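Local structure of DBF2 kinase activator protein MOB1 (Saccharomyces cerevisiae, 2HJN) at residues Lys68-Arg71 with Glu77-Ala80; Val81-Phe86 with Asp145-Glu150; Tyr87-Met92 with Asn202-His207; Tyr115-Ala120 with Leu177-Ala182. The protein activates the protein kinase DBF2 as its binding partner, allowing CDC15 to phosphorylate it in late anaphase within the mitotic exit network. All coordinates share one frame; numbering follows the deposited sequence.

Contact 1: residues Lys68-Arg71 with Glu77-Ala80; sequences KLPR and EWLA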
loop_
_atom_site.group_PDB
_atom_site.type_symbol
_atom_site.label_atom_id
_atom_site.label_comp_id
_atom_site.label_asym_id
_atom_site.label_seq_id
_atom_site.Cartn_x
_atom_site.Cartn_y
_atom_site.Cartn_z
ATOM N N LYS A 68 24.758 2.813 7.436
ATOM C CA LYS A 68 25.977 2.388 8.161
ATOM C C LYS A 68 25.688 1.442 9.346
ATOM O O LYS A 68 24.729 1.611 10.098
ATOM C CB LYS A 68 26.725 3.619 8.695
ATOM C CG LYS A 68 27.646 4.249 7.700
ATOM C CD LYS A 68 28.195 5.555 8.264
ATOM C CE LYS A 68 29.392 6.058 7.451
ATOM N NZ LYS A 68 29.529 7.553 7.559
ATOM N N LEU A 69 26.540 0.450 9.504
ATOM C CA LEU A 69 26.503 -0.421 10.673
ATOM C C LEU A 69 26.816 0.383 11.941
ATOM O O LEU A 69 27.911 0.948 12.041
ATOM C CB LEU A 69 27.538 -1.561 10.469
ATOM C CG LEU A 69 27.657 -2.625 11.561
ATOM C CD1 LEU A 69 26.287 -3.319 11.733
ATOM C CD2 LEU A 69 28.751 -3.616 11.145
ATOM N N PRO A 70 25.880 0.438 12.917
ATOM C CA PRO A 70 26.186 1.147 14.179
ATOM C C PRO A 70 27.265 0.449 14.991
ATOM O O PRO A 70 27.366 -0.783 14.969
ATOM C CB PRO A 70 24.851 1.114 14.945
ATOM C CG PRO A 70 23.794 0.735 13.897
ATOM C CD PRO A 70 24.516 -0.122 12.924
ATOM N N ARG A 71 28.062 1.236 15.709
ATOM C CA ARG A 71 29.239 0.733 16.409
ATOM C C ARG A 71 28.811 -0.273 17.463
ATOM O O ARG A 71 27.788 -0.074 18.124
ATOM C CB ARG A 71 29.962 1.906 17.085
ATOM C CG ARG A 71 31.471 1.875 16.931
ATOM C CD ARG A 71 32.071 3.231 17.336
ATOM N NE ARG A 71 33.448 3.370 16.891
ATOM C CZ ARG A 71 33.860 3.564 15.645
ATOM N NH1 ARG A 71 33.001 3.603 14.633
ATOM N NH2 ARG A 71 35.150 3.679 15.397
ATOM N N GLU A 77 23.498 -9.481 11.638
ATOM C CA GLU A 77 22.219 -9.093 12.200
ATOM C C GLU A 77 21.609 -7.873 11.511
ATOM O O GLU A 77 20.415 -7.870 11.181
ATOM C CB GLU A 77 22.292 -8.861 13.701
ATOM C CG GLU A 77 21.481 -9.859 14.451
ATOM C CD GLU A 77 21.612 -9.711 15.943
ATOM O OE1 GLU A 77 20.975 -8.785 16.523
ATOM O OE2 GLU A 77 22.361 -10.543 16.524
ATOM N N TRP A 78 22.446 -6.852 11.339
ATOM C CA TRP A 78 22.111 -5.623 10.641
ATOM C C TRP A 78 21.613 -5.941 9.213
ATOM O O TRP A 78 20.544 -5.474 8.795
ATOM C CB TRP A 78 23.360 -4.725 10.628
ATOM C CG TRP A 78 23.182 -3.350 10.044
ATOM C CD1 TRP A 78 23.704 -2.889 8.879
ATOM C CD2 TRP A 78 22.431 -2.270 10.611
ATOM N NE1 TRP A 78 23.341 -1.577 8.689
ATOM C CE2 TRP A 78 22.561 -1.171 9.735
ATOM C CE3 TRP A 78 21.674 -2.125 11.778
ATOM C CZ2 TRP A 78 21.951 0.059 9.976
ATOM C CZ3 TRP A 78 21.070 -0.895 12.034
ATOM C CH2 TRP A 78 21.203 0.173 11.132
ATOM N N LEU A 79 22.353 -6.764 8.480
ATOM C CA LEU A 79 21.919 -7.156 7.129
ATOM C C LEU A 79 20.632 -8.036 7.110
ATOM O O LEU A 79 19.745 -7.800 6.275
ATOM C CB LEU A 79 23.059 -7.780 6.341
ATOM C CG LEU A 79 24.390 -7.008 6.184
ATOM C CD1 LEU A 79 25.160 -7.447 4.943
ATOM C CD2 LEU A 79 24.288 -5.509 6.263
ATOM N N ALA A 80 20.508 -8.972 8.067
ATOM C CA ALA A 80 19.280 -9.765 8.254
ATOM C C ALA A 80 18.041 -8.882 8.565
ATOM O O ALA A 80 16.980 -9.052 7.958
ATOM C CB ALA A 80 19.479 -10.845 9.339
#
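The pyrrolidine ring of Pro70 overlaps the six-membered ring of Trp78, its CD lying 3.5 Å from that ring's centroid and almost straight above it, 6° off the normal. Leu69 covers the same face further along the indole, where its CA makes a second, looser CH-pi contact over the five-membered ring. The Leu69 side chain runs past the tryptophan in the reverse sense, and CD1 comes to 3.4 Å from Trp78 CB, beside the root of the ring. Lys68 contributes its carbonyl, with O approaching Trp78 CZ2 obliquely at 3.2 Å. In Trp78, CG is anti to the backbone N (chi1 -175°), which carries the indole from the helix across to the loop. There NE1 is hydrogen-bonded to the carbonyl of Val67, fixing the rotation of the ring, while His82 and Phe211 also meet the indole. Without the indole, as with an alanine here, Pro70 and Leu69 would probably lose the surface they lie on and the Val67 carbonyl its donor, so that the loop could shift. The arrangement is a proline-tryptophan CH-pi stack, holding the 68-71 loop of the Mob1/phocein fold against the first turns of helix 75-97.

Contact 2: residues Val81-Phe86 with Asp145-Glu150; sequences VHCVDF and DQFDDE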
loop_
_atom_site.group_PDB
_atom_site.type_symbol
_atom_site.label_atom_id
_atom_site.label_comp_id
_atom_site.label_asym_id
_atom_site.label_seq_id
_atom_site.Cartn_x
_atom_site.Cartn_y
_atom_site.Cartn_z
ATOM N N VAL A 81 18.167 -7.970 9.522
ATOM C CA VAL A 81 17.102 -6.987 9.822
ATOM C C VAL A 81 16.647 -6.232 8.582
ATOM O O VAL A 81 15.451 -6.197 8.299
ATOM C CB VAL A 81 17.473 -5.974 10.947
ATOM C CG1 VAL A 81 16.428 -4.810 11.044
ATOM C CG2 VAL A 81 17.545 -6.707 12.283
ATOM N N HIS A 82 17.584 -5.639 7.845
ATOM C CA HIS A 82 17.217 -4.874 6.671
ATOM C C HIS A 82 16.715 -5.675 5.487
ATOM O O HIS A 82 15.932 -5.153 4.715
ATOM C CB HIS A 82 18.331 -3.926 6.252
ATOM C CG HIS A 82 18.568 -2.860 7.270
ATOM N ND1 HIS A 82 17.940 -1.635 7.224
ATOM C CD2 HIS A 82 19.272 -2.884 8.421
ATOM C CE1 HIS A 82 18.280 -0.932 8.287
ATOM N NE2 HIS A 82 19.093 -1.664 9.028
ATOM N N CYS A 83 17.194 -6.912 5.317
ATOM C CA CYS A 83 16.695 -7.771 4.245
ATOM C C CYS A 83 15.191 -8.095 4.447
ATOM O O CYS A 83 14.415 -7.998 3.516
ATOM C CB CYS A 83 17.575 -9.035 4.141
ATOM S SG CYS A 83 17.297 -10.059 2.686
ATOM N N VAL A 84 14.770 -8.443 5.666
ATOM C CA VAL A 84 13.324 -8.650 5.946
ATOM C C VAL A 84 12.524 -7.340 5.786
ATOM O O VAL A 84 11.431 -7.351 5.215
ATOM C CB VAL A 84 13.054 -9.269 7.329
ATOM C CG1 VAL A 84 11.570 -9.292 7.650
ATOM C CG2 VAL A 84 13.665 -10.693 7.450
ATOM N N ASP A 85 13.073 -6.223 6.270
ATOM C CA ASP A 85 12.437 -4.910 6.039
ATOM C C ASP A 85 12.284 -4.570 4.545
ATOM O O ASP A 85 11.267 -4.003 4.163
ATOM C CB ASP A 85 13.232 -3.776 6.682
ATOM C CG ASP A 85 13.206 -3.813 8.232
ATOM O OD1 ASP A 85 12.326 -4.513 8.840
ATOM O OD2 ASP A 85 14.077 -3.109 8.827
ATOM N N PHE A 86 13.270 -4.874 3.705
ATOM C CA PHE A 86 13.130 -4.555 2.267
ATOM C C PHE A 86 12.071 -5.402 1.557
ATOM O O PHE A 86 11.309 -4.933 0.687
ATOM C CB PHE A 86 14.467 -4.684 1.543
ATOM C CG PHE A 86 15.460 -3.601 1.915
ATOM C CD1 PHE A 86 15.032 -2.314 2.170
ATOM C CD2 PHE A 86 16.813 -3.891 2.013
ATOM C CE1 PHE A 86 15.952 -1.304 2.539
ATOM C CE2 PHE A 86 17.749 -2.886 2.367
ATOM C CZ PHE A 86 17.321 -1.604 2.646
ATOM N N ASP A 145 10.341 -18.471 2.767
ATOM C CA ASP A 145 10.928 -19.748 3.123
ATOM C C ASP A 145 12.375 -19.621 3.598
ATOM O O ASP A 145 12.773 -20.349 4.505
ATOM C CB ASP A 145 10.798 -20.802 2.000
ATOM C CG ASP A 145 9.340 -21.200 1.713
ATOM O OD1 ASP A 145 8.446 -21.053 2.595
ATOM O OD2 ASP A 145 9.093 -21.670 0.584
ATOM N N GLN A 146 13.175 -18.701 3.036
ATOM C CA GLN A 146 14.537 -18.511 3.589
ATOM C C GLN A 146 14.450 -17.833 4.958
ATOM O O GLN A 146 15.119 -18.275 5.895
ATOM C CB GLN A 146 15.450 -17.697 2.649
ATOM C CG GLN A 146 15.457 -18.148 1.176
ATOM C CD GLN A 146 15.487 -19.703 0.958
ATOM O OE1 GLN A 146 16.543 -20.331 1.131
ATOM N NE2 GLN A 146 14.334 -20.303 0.509
ATOM N N PHE A 147 13.616 -16.782 5.094
ATOM C CA PHE A 147 13.505 -16.073 6.404
ATOM C C PHE A 147 13.059 -17.052 7.502
ATOM O O PHE A 147 13.422 -16.921 8.682
ATOM C CB PHE A 147 12.519 -14.876 6.342
ATOM C CG PHE A 147 12.887 -13.796 5.348
ATOM C CD1 PHE A 147 11.893 -13.197 4.552
ATOM C CD2 PHE A 147 14.219 -13.390 5.168
ATOM C CE1 PHE A 147 12.213 -12.203 3.616
ATOM C CE2 PHE A 147 14.553 -12.395 4.219
ATOM C CZ PHE A 147 13.511 -11.788 3.437
ATOM N N ASP A 148 12.261 -18.043 7.113
ATOM C CA ASP A 148 11.628 -18.949 8.107
ATOM C C ASP A 148 12.515 -20.190 8.409
ATOM O O ASP A 148 12.162 -21.056 9.235
ATOM C CB ASP A 148 10.251 -19.392 7.605
ATOM C CG ASP A 148 9.172 -18.335 7.799
ATOM O OD1 ASP A 148 9.385 -17.317 8.503
ATOM O OD2 ASP A 148 8.079 -18.535 7.252
ATOM N N ASP A 149 13.663 -20.261 7.748
ATOM C CA ASP A 149 14.583 -21.418 7.878
ATOM C C ASP A 149 15.602 -21.101 8.959
ATOM O O ASP A 149 16.472 -20.273 8.758
ATOM C CB ASP A 149 15.236 -21.712 6.524
ATOM C CG ASP A 149 16.211 -22.889 6.552
ATOM O OD1 ASP A 149 16.583 -23.365 7.664
ATOM O OD2 ASP A 149 16.661 -23.274 5.438
ATOM N N GLU A 150 15.432 -21.726 10.129
ATOM C CA GLU A 150 16.284 -21.513 11.322
ATOM C C GLU A 150 17.812 -21.689 11.122
ATOM O O GLU A 150 18.629 -21.050 11.816
ATOM C CB GLU A 150 15.772 -22.417 12.470
ATOM C CG GLU A 150 16.496 -22.254 13.779
ATOM C CD GLU A 150 16.126 -20.987 14.501
ATOM O OE1 GLU A 150 17.014 -20.378 15.147
ATOM O OE2 GLU A 150 14.949 -20.605 14.443
#
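Phe147 meets Val84 and Cys83 in the tight part of this contact, where all three side chains are buried. Val84 CG2 sits over one face of the phenyl ring, 3.7 Å from its centroid and 18° off the normal, with CD2 of Phe147 the ring atom closest to it. Cys83 comes to the same ring at its edge: SG is 3.9 Å from Phe147 CE2 and lies in the ring plane, a sulfur-aromatic contact. With SG anti to the backbone N (chi1 -169°), the sulfur reaches the phenylalanine and also packs on Ile170, Ile173 and Leu174 of helix 165-187. The ring thus bridges the last turn of helix 132-147 to the middle of helix 75-97, two members of the helical bundle at the heart of Mob proteins. Were Phe147 an alanine, a gap is likely to open between these helices, leaving Val84 CG2, Cys83 SG and the Phe153 ring without their aromatic partner. On the solvent side the chain leaves the helix, and residues beyond Phe147 do not touch segment 81-86. Asp148 is exposed and its OD1 is hydrogen-bonded to Gln31 NE2, while Asp149 N reaches back to Gln146 O at 3.1 Å.

Contact 3: residues Tyr87-Met92 with Asn202-His207; sequences YNQINM and NTSFRH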
loop_
_atom_site.group_PDB
_atom_site.type_symbol
_atom_site.label_atom_id
_atom_site.label_comp_id
_atom_site.label_asym_id
_atom_site.label_seq_id
_atom_site.Cartn_x
_atom_site.Cartn_y
_atom_site.Cartn_z
ATOM N N TYR A 87 12.014 -6.650 1.980
ATOM C CA TYR A 87 10.982 -7.592 1.498
ATOM C C TYR A 87 9.597 -7.001 1.842
ATOM O O TYR A 87 8.661 -6.998 1.034
ATOM C CB TYR A 87 11.144 -8.971 2.175
ATOM C CG TYR A 87 9.868 -9.794 2.047
ATOM C CD1 TYR A 87 9.725 -10.684 0.983
ATOM C CD2 TYR A 87 8.788 -9.641 2.943
ATOM C CE1 TYR A 87 8.576 -11.445 0.820
ATOM C CE2 TYR A 87 7.604 -10.378 2.760
ATOM C CZ TYR A 87 7.522 -11.273 1.680
ATOM O OH TYR A 87 6.409 -12.008 1.389
ATOM N N ASN A 88 9.468 -6.492 3.058
ATOM C CA ASN A 88 8.168 -5.985 3.488
ATOM C C ASN A 88 7.728 -4.698 2.738
ATOM O O ASN A 88 6.544 -4.531 2.436
ATOM C CB ASN A 88 8.122 -5.788 5.057
ATOM C CG ASN A 88 7.809 -7.072 5.849
ATOM O OD1 ASN A 88 7.195 -8.005 5.358
ATOM N ND2 ASN A 88 8.183 -7.067 7.146
ATOM N N GLN A 89 8.667 -3.798 2.430
ATOM C CA GLN A 89 8.362 -2.623 1.581
ATOM C C GLN A 89 7.925 -3.052 0.162
ATOM O O GLN A 89 6.977 -2.472 -0.431
ATOM C CB GLN A 89 9.590 -1.658 1.546
ATOM C CG GLN A 89 9.904 -1.061 2.961
ATOM C CD GLN A 89 11.168 -0.249 3.010
ATOM O OE1 GLN A 89 11.579 0.319 1.995
ATOM N NE2 GLN A 89 11.811 -0.175 4.206
ATOM N N ILE A 90 8.570 -4.086 -0.392
ATOM C CA ILE A 90 8.268 -4.543 -1.801
ATOM C C ILE A 90 6.903 -5.265 -1.810
ATOM O O ILE A 90 6.073 -5.042 -2.677
ATOM C CB ILE A 90 9.391 -5.449 -2.345
ATOM C CG1 ILE A 90 10.643 -4.641 -2.653
ATOM C CG2 ILE A 90 8.946 -6.164 -3.619
ATOM C CD1 ILE A 90 11.954 -5.564 -2.747
ATOM N N ASN A 91 6.663 -6.073 -0.781
ATOM C CA ASN A 91 5.349 -6.653 -0.521
ATOM C C ASN A 91 4.216 -5.601 -0.449
ATOM O O ASN A 91 3.162 -5.785 -1.099
ATOM C CB ASN A 91 5.357 -7.495 0.793
ATOM C CG ASN A 91 4.064 -8.239 0.989
ATOM O OD1 ASN A 91 3.708 -9.122 0.174
ATOM N ND2 ASN A 91 3.321 -7.892 2.052
HETATM N N MSE A 92 4.434 -4.513 0.302
HETATM C CA MSE A 92 3.431 -3.438 0.408
HETATM C C MSE A 92 3.238 -2.725 -0.935
HETATM O O MSE A 92 2.092 -2.469 -1.361
HETATM C CB MSE A 92 3.790 -2.448 1.549
HETATM C CG MSE A 92 2.838 -1.190 1.623
HETATM SE SE MSE A 92 3.348 0.203 0.334
HETATM C CE MSE A 92 5.018 0.638 1.241
ATOM N N ASN A 202 10.021 5.649 -4.561
ATOM C CA ASN A 202 11.364 6.210 -4.812
ATOM C C ASN A 202 12.227 6.216 -3.545
ATOM O O ASN A 202 13.438 5.982 -3.633
ATOM C CB ASN A 202 11.310 7.626 -5.431
ATOM C CG ASN A 202 10.735 7.662 -6.844
ATOM O OD1 ASN A 202 10.621 6.647 -7.538
ATOM N ND2 ASN A 202 10.339 8.870 -7.273
ATOM N N THR A 203 11.604 6.457 -2.394
ATOM C CA THR A 203 12.312 6.423 -1.096
ATOM C C THR A 203 12.790 5.036 -0.720
ATOM O O THR A 203 13.939 4.886 -0.332
ATOM C CB THR A 203 11.494 7.081 0.079
ATOM O OG1 THR A 203 11.160 8.455 -0.268
ATOM C CG2 THR A 203 12.299 7.075 1.371
ATOM N N SER A 204 11.910 4.028 -0.831
ATOM C CA SER A 204 12.280 2.576 -0.635
ATOM C C SER A 204 13.421 2.130 -1.529
ATOM O O SER A 204 14.398 1.530 -1.089
ATOM C CB SER A 204 11.029 1.704 -0.919
ATOM O OG SER A 204 11.244 0.271 -0.797
ATOM N N PHE A 205 13.265 2.403 -2.829
ATOM C CA PHE A 205 14.276 2.013 -3.803
ATOM C C PHE A 205 15.653 2.691 -3.547
ATOM O O PHE A 205 16.706 2.037 -3.695
ATOM C CB PHE A 205 13.742 2.352 -5.195
ATOM C CG PHE A 205 14.667 1.977 -6.333
ATOM C CD1 PHE A 205 14.820 0.656 -6.705
ATOM C CD2 PHE A 205 15.353 2.967 -7.045
ATOM C CE1 PHE A 205 15.675 0.292 -7.756
ATOM C CE2 PHE A 205 16.222 2.642 -8.129
ATOM C CZ PHE A 205 16.384 1.314 -8.479
ATOM N N ARG A 206 15.619 3.985 -3.216
ATOM C CA ARG A 206 16.815 4.734 -2.881
ATOM C C ARG A 206 17.527 4.083 -1.677
ATOM O O ARG A 206 18.738 3.909 -1.703
ATOM C CB ARG A 206 16.454 6.206 -2.542
ATOM C CG ARG A 206 17.624 7.072 -1.916
ATOM C CD ARG A 206 17.214 8.571 -1.606
ATOM N NE ARG A 206 16.484 8.743 -0.329
ATOM C CZ ARG A 206 15.271 9.312 -0.210
ATOM N NH1 ARG A 206 14.630 9.759 -1.297
ATOM N NH2 ARG A 206 14.692 9.438 0.988
ATOM N N HIS A 207 16.778 3.782 -0.617
ATOM C CA HIS A 207 17.325 3.163 0.604
ATOM C C HIS A 207 17.862 1.737 0.297
ATOM O O HIS A 207 18.935 1.334 0.812
ATOM C CB HIS A 207 16.264 3.215 1.728
ATOM C CG HIS A 207 16.741 2.688 3.059
ATOM N ND1 HIS A 207 15.953 1.898 3.875
ATOM C CD2 HIS A 207 17.927 2.817 3.706
ATOM C CE1 HIS A 207 16.624 1.577 4.966
ATOM N NE2 HIS A 207 17.828 2.114 4.887
#
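Gln89 reaches across to Ser204, and contact begins at CB, which passes 3.5 Å from Ser204 OG. CG, placed anti to the carbonyl carbon (chi1 -64°), carries the chain onward in extended form. CD then lies 3.8 Å from Ser204 OG, and the amide is turned so that OE1 faces the serine. At the tip, OE1 stands 2.8 Å from Ser204 OG, within hydrogen-bonding distance, and 3.3 Å from Ser204 CB. The hydroxyl is therefore met by the glutamine at both the root and the end of its side chain. Helices 75-97 and 198-214 face each other here inside the helical bundle of the Mob1/phocein fold, and the CA atoms of Gln89 and Ser204 are 6.9 Å apart, an approach that the small serine side chain permits. Tyr181 OH of helix 165-187 is a very close, probable hydrogen-bond partner of Ser204 OG, so the buried hydroxyl lies between Gln89 and Tyr181, and its one proton may go to either. One residue along from Gln89, Ile90 packs on Leu177, Val180 and Tyr181 of that same helix. Gln89 also packs on Asn196 of the second subunit, which places this end of the contact next to the dimer interface.

Contact 4: residues Tyr115-Ala120 with Leu177-Ala182; sequences YEYLWA and LFRVYA. With SO4 (sulfate ion), chain C.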
loop_
_atom_site.group_PDB
_atom_site.type_symbol
_atom_site.label_atom_id
_atom_site.label_comp_id
_atom_site.label_asym_id
_atom_site.label_seq_id
_atom_site.Cartn_x
_atom_site.Cartn_y
_atom_site.Cartn_z
ATOM N N TYR A 115 15.016 -6.855 -21.213
ATOM C CA TYR A 115 15.321 -7.744 -20.093
ATOM C C TYR A 115 14.143 -8.628 -19.753
ATOM O O TYR A 115 13.073 -8.118 -19.449
ATOM C CB TYR A 115 15.687 -6.946 -18.834
ATOM C CG TYR A 115 16.950 -6.145 -19.000
ATOM C CD1 TYR A 115 16.935 -4.896 -19.598
ATOM C CD2 TYR A 115 18.174 -6.660 -18.583
ATOM C CE1 TYR A 115 18.121 -4.163 -19.782
ATOM C CE2 TYR A 115 19.361 -5.948 -18.774
ATOM C CZ TYR A 115 19.328 -4.715 -19.355
ATOM O OH TYR A 115 20.525 -4.034 -19.505
ATOM N N GLU A 116 14.356 -9.939 -19.798
ATOM C CA GLU A 116 13.372 -10.927 -19.313
ATOM C C GLU A 116 14.006 -11.724 -18.159
ATOM O O GLU A 116 15.174 -12.159 -18.275
ATOM C CB GLU A 116 12.873 -11.841 -20.458
ATOM C CG GLU A 116 11.997 -12.933 -19.886
ATOM C CD GLU A 116 11.227 -13.772 -20.861
ATOM O OE1 GLU A 116 11.516 -13.746 -22.085
ATOM O OE2 GLU A 116 10.336 -14.510 -20.358
ATOM N N TYR A 117 13.294 -11.881 -17.042
ATOM C CA TYR A 117 13.800 -12.675 -15.912
ATOM C C TYR A 117 13.089 -14.000 -15.780
ATOM O O TYR A 117 11.889 -14.059 -15.916
ATOM C CB TYR A 117 13.711 -11.902 -14.575
ATOM C CG TYR A 117 14.370 -10.548 -14.660
ATOM C CD1 TYR A 117 13.618 -9.394 -14.711
ATOM C CD2 TYR A 117 15.763 -10.439 -14.735
ATOM C CE1 TYR A 117 14.266 -8.125 -14.806
ATOM C CE2 TYR A 117 16.390 -9.225 -14.795
ATOM C CZ TYR A 117 15.652 -8.079 -14.850
ATOM O OH TYR A 117 16.296 -6.865 -14.945
ATOM N N LEU A 118 13.843 -15.053 -15.489
ATOM C CA LEU A 118 13.358 -16.427 -15.553
ATOM C C LEU A 118 13.373 -17.074 -14.177
ATOM O O LEU A 118 14.125 -16.627 -13.291
ATOM C CB LEU A 118 14.235 -17.246 -16.532
ATOM C CG LEU A 118 14.569 -16.696 -17.904
ATOM C CD1 LEU A 118 15.628 -17.577 -18.638
ATOM C CD2 LEU A 118 13.355 -16.546 -18.775
ATOM N N TRP A 119 12.521 -18.094 -13.974
ATOM C CA TRP A 119 12.431 -18.811 -12.668
ATOM C C TRP A 119 12.666 -20.305 -12.849
ATOM O O TRP A 119 12.046 -20.926 -13.702
ATOM C CB TRP A 119 11.040 -18.616 -12.000
ATOM C CG TRP A 119 10.942 -19.092 -10.545
ATOM C CD1 TRP A 119 10.284 -20.203 -10.069
ATOM C CD2 TRP A 119 11.573 -18.492 -9.415
ATOM N NE1 TRP A 119 10.447 -20.294 -8.715
ATOM C CE2 TRP A 119 11.248 -19.269 -8.290
ATOM C CE3 TRP A 119 12.385 -17.349 -9.247
ATOM C CZ2 TRP A 119 11.699 -18.950 -7.009
ATOM C CZ3 TRP A 119 12.845 -17.031 -7.973
ATOM C CH2 TRP A 119 12.500 -17.828 -6.868
ATOM N N ALA A 120 13.553 -20.864 -12.024
ATOM C CA ALA A 120 13.679 -22.324 -11.903
ATOM C C ALA A 120 12.777 -22.849 -10.798
ATOM O O ALA A 120 12.901 -22.470 -9.612
ATOM C CB ALA A 120 15.084 -22.724 -11.650
ATOM N N LEU A 177 15.096 -9.549 -5.286
ATOM C CA LEU A 177 14.151 -8.489 -4.933
ATOM C C LEU A 177 14.277 -7.286 -5.877
ATOM O O LEU A 177 13.267 -6.663 -6.232
ATOM C CB LEU A 177 14.346 -8.077 -3.463
ATOM C CG LEU A 177 13.937 -9.114 -2.396
ATOM C CD1 LEU A 177 14.200 -8.597 -0.952
ATOM C CD2 LEU A 177 12.484 -9.602 -2.542
ATOM N N PHE A 178 15.502 -6.975 -6.312
ATOM C CA PHE A 178 15.708 -5.892 -7.322
ATOM C C PHE A 178 14.878 -6.074 -8.573
ATOM O O PHE A 178 14.311 -5.111 -9.023
ATOM C CB PHE A 178 17.199 -5.668 -7.708
ATOM C CG PHE A 178 17.427 -4.425 -8.588
ATOM C CD1 PHE A 178 17.893 -3.227 -8.034
ATOM C CD2 PHE A 178 17.200 -4.484 -9.970
ATOM C CE1 PHE A 178 18.087 -2.097 -8.826
ATOM C CE2 PHE A 178 17.358 -3.329 -10.791
ATOM C CZ PHE A 178 17.799 -2.151 -10.213
ATOM N N ARG A 179 14.825 -7.295 -9.140
ATOM C CA ARG A 179 14.001 -7.601 -10.328
ATOM C C ARG A 179 12.507 -7.212 -10.143
ATOM O O ARG A 179 11.831 -6.916 -11.120
ATOM C CB ARG A 179 14.082 -9.117 -10.667
ATOM C CG ARG A 179 15.540 -9.548 -11.066
ATOM C CD ARG A 179 15.838 -11.026 -11.252
ATOM N NE ARG A 179 17.293 -11.129 -11.354
ATOM C CZ ARG A 179 18.031 -12.160 -10.976
ATOM N NH1 ARG A 179 17.464 -13.230 -10.471
ATOM N NH2 ARG A 179 19.365 -12.110 -11.127
ATOM N N VAL A 180 12.004 -7.272 -8.899
ATOM C CA VAL A 180 10.597 -6.859 -8.590
ATOM C C VAL A 180 10.479 -5.350 -8.716
ATOM O O VAL A 180 9.527 -4.849 -9.334
ATOM C CB VAL A 180 10.135 -7.326 -7.185
ATOM C CG1 VAL A 180 8.660 -6.931 -6.963
ATOM C CG2 VAL A 180 10.328 -8.889 -7.031
ATOM N N TYR A 181 11.439 -4.611 -8.166
ATOM C CA TYR A 181 11.452 -3.138 -8.382
ATOM C C TYR A 181 11.501 -2.818 -9.874
ATOM O O TYR A 181 10.797 -1.897 -10.335
ATOM C CB TYR A 181 12.680 -2.460 -7.730
ATOM C CG TYR A 181 12.556 -2.144 -6.255
ATOM C CD1 TYR A 181 11.636 -1.209 -5.788
ATOM C CD2 TYR A 181 13.406 -2.762 -5.333
ATOM C CE1 TYR A 181 11.567 -0.921 -4.415
ATOM C CE2 TYR A 181 13.342 -2.485 -4.005
ATOM C CZ TYR A 181 12.429 -1.562 -3.548
ATOM O OH TYR A 181 12.440 -1.306 -2.224
ATOM N N ALA A 182 12.304 -3.585 -10.618
ATOM C CA ALA A 182 12.449 -3.309 -12.064
ATOM C C ALA A 182 11.111 -3.465 -12.806
ATOM O O ALA A 182 10.757 -2.641 -13.681
ATOM C CB ALA A 182 13.560 -4.181 -12.715
HETATM S S SO4 C . 20.344 -15.554 -9.210
HETATM O O1 SO4 C . 20.873 -15.278 -7.869
HETATM O O2 SO4 C . 20.931 -14.540 -10.104
HETATM O O3 SO4 C . 20.571 -16.928 -9.628
HETATM O O4 SO4 C . 18.901 -15.441 -9.314
#
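A CH-pi stack of Arg179 on Tyr117 joins the small antiparallel sheet of strands 4-6 and 115-117 to helix 165-187, beside a basic site that holds a sulfate ion. Arg179 CG lies over the centre of the tyrosine ring, 3.7 Å from its centroid and 9° off the normal. CD follows across the rim, 3.5 Å from Tyr117 CD2. The arginine chain is extended from CG to NE, with CG anti to the carbonyl carbon (chi1 -64°), and so leads over the ring and beyond it. The guanidinium ends tilted only 20° from the ring plane. Both terminal nitrogens grip the sulfate from the edge of the guanidinium in nearly straight hydrogen bonds: NH1 to O4 at 2.9 Å and NH2 to O2 at 3.1 Å. Two bonds to one anion hold the guanidinium against turning, and Arg175, one helical turn earlier, bonds the same ion through its NH2. The sulfate probably came from the crystallisation liquor, but its place is consistent with the basic pocket through which related Mob1 proteins bind phosphopeptides. Val4 of the partner strand packs on both Tyr117 and Arg179. Further along the helix, next to the zinc ligand His183, Ala182 turns its CB toward the phenol end of the tyrosine, 4.4 Å from Tyr117 OH.

Overall arrangement
Helix 75-97 is the common element of contacts 1, 2 and 3, meeting in turn the 68-71 loop, the end of helix 132-147 and helix 198-214. Contact 1 closes before contact 2 opens, the segments of contacts 2 and 3 alternate along the chain, and contact 4, on helix 165-187, is nested in the loop closed by contact 3. Contacts 2 and 3, with centres about 15 Å apart, touch through Phe86 with His207; contacts 3 and 4 touch through Phe205 with Phe178. Contacts 2, 3 and 4 thus run on through the buried core, with contact 1 at the surface, about 27 Å from contact 4 between centres. Helix 165-187 carries both the sulfate-binding arginines and the zinc ligand His183.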